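Local coordinates for protein PppA (PDB 6JKV) that is a manganese-binding regulatory component of type VI secretion in Pseudomonas aeruginosa and, as a PP2C-type phosphatase, probably removes phosphate from serine and threonine residues of proteins, at residues A[94-99]-A[125-130]. Numbering follows the deposited sequence.
Sequences GALRTG and LLAARG
Leu96 reaches from helix 89-114 onto strand 120-129 and touches it with one methyl branch. Its CD1 lies 3.9 Å from Leu125 CD1 and 4.0 Å from Ala127 CB, so a single methyl group meets two residues that point to the same face of the strand. The two leucine side chains meet at a slant through their CD1 methyls. Leu96 carries its CG anti to the carbonyl carbon and beside the backbone N (chi1 -65°), and chi2 of 164° carries CD1 onward, trans to CA, to become the methyl that meets the strand. Ala127, being small, lets the leucine tip come close to the strand, and the helix residues Leu89 and Tyr92 also rest on it. No hydrogen bond crosses the contact; it is buried and wholly apolar, with Leu56 and Leu136 of the adjoining strands also touching Leu96. Farther along the strand and outside the contact with 94-99, Arg129 NH1 donates a hydrogen bond to Ala128 O (2.9 Å) from above the carbonyl plane, while its guanidinium makes a cation-pi contact with Tyr92. Away from the two manganese ions, this is helix-on-sheet packing, in which a long helix covers the outer face of one antiparallel sheet of the PP2C alpha-beta-beta-alpha sandwich.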
ATOM      1  N   GLY A  94      16.971   0.833  -2.965  1.00 18.86           N
ATOM      2  CA  GLY A  94      17.674  -0.388  -3.395  1.00 20.65           C
ATOM      3  C   GLY A  94      17.530  -1.509  -2.376  1.00 20.62           C
ATOM      4  O   GLY A  94      17.246  -2.657  -2.783  1.00 20.89           O
ATOM      5  N   ALA A  95      17.695  -1.190  -1.089  1.00 20.78           N
ATOM      6  CA  ALA A  95      17.600  -2.172   0.016  1.00 21.36           C
ATOM      7  C   ALA A  95      16.160  -2.681   0.130  1.00 20.26           C
ATOM      8  O   ALA A  95      15.991  -3.889   0.374  1.00 21.10           O
ATOM      9  CB  ALA A  95      18.075  -1.567   1.318  1.00 22.53           C
ATOM     10  N   LEU A  96      15.166  -1.798  -0.043  1.00 18.93           N
ATOM     11  CA  LEU A  96      13.734  -2.190  -0.007  1.00 18.77           C
ATOM     12  C   LEU A  96      13.450  -3.181  -1.137  1.00 19.16           C
ATOM     13  O   LEU A  96      12.791  -4.211  -0.868  1.00 18.74           O
ATOM     14  CB  LEU A  96      12.840  -0.956  -0.128  1.00 18.59           C
ATOM     15  CG  LEU A  96      12.924   0.045   1.025  1.00 18.24           C
ATOM     16  CD1 LEU A  96      12.317   1.370   0.611  1.00 18.03           C
ATOM     17  CD2 LEU A  96      12.232  -0.488   2.269  1.00 18.48           C
ATOM     18  N   ARG A  97      13.926  -2.873  -2.345  1.00 19.67           N
ATOM     19  CA  ARG A  97      13.761  -3.750  -3.533  1.00 20.21           C
ATOM     20  C   ARG A  97      14.324  -5.141  -3.231  1.00 21.48           C
ATOM     21  O   ARG A  97      13.639  -6.143  -3.545  1.00 21.02           O
ATOM     22  CB  ARG A  97      14.462  -3.171  -4.764  1.00 20.56           C
ATOM     23  CG  ARG A  97      13.712  -2.018  -5.407  1.00 20.27           C
ATOM     24  CD  ARG A  97      14.484  -1.461  -6.578  1.00 20.11           C
ATOM     25  NE  ARG A  97      13.711  -0.542  -7.401  1.00 19.60           N
ATOM     26  CZ  ARG A  97      12.933  -0.896  -8.421  1.00 20.16           C
ATOM     27  NH1 ARG A  97      12.784  -2.173  -8.750  1.00 21.38           N
ATOM     28  NH2 ARG A  97      12.307   0.035  -9.122  1.00 19.11           N
ATOM     29  N   THR A  98      15.518  -5.203  -2.644  1.00 22.04           N
ATOM     30  CA  THR A  98      16.216  -6.481  -2.365  1.00 23.35           C
ATOM     31  C   THR A  98      15.416  -7.266  -1.328  1.00 23.48           C
ATOM     32  O   THR A  98      15.255  -8.496  -1.506  1.00 26.70           O
ATOM     33  CB  THR A  98      17.659  -6.267  -1.897  1.00 23.87           C
ATOM     34  OG1 THR A  98      18.388  -5.647  -2.955  1.00 22.77           O
ATOM     35  CG2 THR A  98      18.334  -7.568  -1.527  1.00 24.82           C
ATOM     36  N   GLY A  99      14.950  -6.582  -0.280  1.00 22.08           N
ATOM     37  CA  GLY A  99      14.116  -7.195   0.765  1.00 22.28           C
ATOM     38  C   GLY A  99      12.864  -7.812   0.173  1.00 21.56           C
ATOM     39  O   GLY A  99      12.494  -8.920   0.586  1.00 21.47           O
ATOM     40  N   LEU A 125       4.416   0.926  -1.017  1.00 14.42           N
ATOM     41  CA  LEU A 125       5.213   1.599   0.029  1.00 14.74           C
ATOM     42  C   LEU A 125       5.546   3.006  -0.454  1.00 15.11           C
ATOM     43  O   LEU A 125       5.531   3.256  -1.671  1.00 14.21           O
ATOM     44  CB  LEU A 125       6.450   0.770   0.405  1.00 14.58           C
ATOM     45  CG  LEU A 125       7.626   0.735  -0.569  1.00 16.13           C
ATOM     46  CD1 LEU A 125       8.599   1.879  -0.319  1.00 16.75           C
ATOM     47  CD2 LEU A 125       8.360  -0.596  -0.455  1.00 17.10           C
ATOM     48  N   LEU A 126       5.752   3.895   0.511  1.00 15.25           N
ATOM     49  CA  LEU A 126       6.349   5.229   0.301  1.00 15.34           C
ATOM     50  C   LEU A 126       7.524   5.358   1.268  1.00 15.31           C
ATOM     51  O   LEU A 126       7.349   5.069   2.458  1.00 16.14           O
ATOM     52  CB  LEU A 126       5.288   6.306   0.531  1.00 14.99           C
ATOM     53  CG  LEU A 126       5.799   7.742   0.578  1.00 15.45           C
ATOM     54  CD1 LEU A 126       6.064   8.253  -0.829  1.00 14.83           C
ATOM     55  CD2 LEU A 126       4.821   8.647   1.314  1.00 15.18           C
ATOM     56  N   ALA A 127       8.688   5.736   0.755  1.00 15.37           N
ATOM     57  CA  ALA A 127       9.886   6.034   1.562  1.00 16.32           C
ATOM     58  C   ALA A 127      10.277   7.483   1.296  1.00 16.73           C
ATOM     59  O   ALA A 127      10.295   7.880   0.115  1.00 16.88           O
ATOM     60  CB  ALA A 127      11.000   5.087   1.214  1.00 17.11           C
ATOM     61  N   ALA A 128      10.541   8.244   2.353  1.00 16.10           N
ATOM     62  CA  ALA A 128      10.805   9.691   2.265  1.00 16.63           C
ATOM     63  C   ALA A 128      12.110  10.013   2.982  1.00 16.91           C
ATOM     64  O   ALA A 128      12.388   9.414   4.037  1.00 15.89           O
ATOM     65  CB  ALA A 128       9.650  10.481   2.834  1.00 16.20           C
ATOM     66  N   ARG A 129      12.882  10.919   2.386  1.00 18.58           N
ATOM     67  CA  ARG A 129      14.073  11.559   2.993  1.00 19.56           C
ATOM     68  C   ARG A 129      14.052  13.043   2.618  1.00 20.39           C
ATOM     69  O   ARG A 129      14.263  13.364   1.442  1.00 19.83           O
ATOM     70  CB  ARG A 129      15.363  10.901   2.501  1.00 20.03           C
ATOM     71  CG  ARG A 129      15.530   9.450   2.926  1.00 20.54           C
ATOM     72  CD  ARG A 129      15.773   9.332   4.414  1.00 21.89           C
ATOM     73  NE  ARG A 129      16.164   7.976   4.777  1.00 24.20           N
ATOM     74  CZ  ARG A 129      15.325   6.983   5.062  1.00 23.41           C
ATOM     75  NH1 ARG A 129      14.015   7.188   5.040  1.00 21.58           N
ATOM     76  NH2 ARG A 129      15.807   5.781   5.368  1.00 24.20           N
ATOM     77  N   GLY A 130      13.776  13.910   3.589  1.00 21.55           N
ATOM     78  CA  GLY A 130      13.659  15.359   3.357  1.00 22.12           C
ATOM     79  C   GLY A 130      12.637  15.671   2.272  1.00 21.28           C
ATOM     80  O   GLY A 130      11.450  15.283   2.421  1.00 21.40           O
TER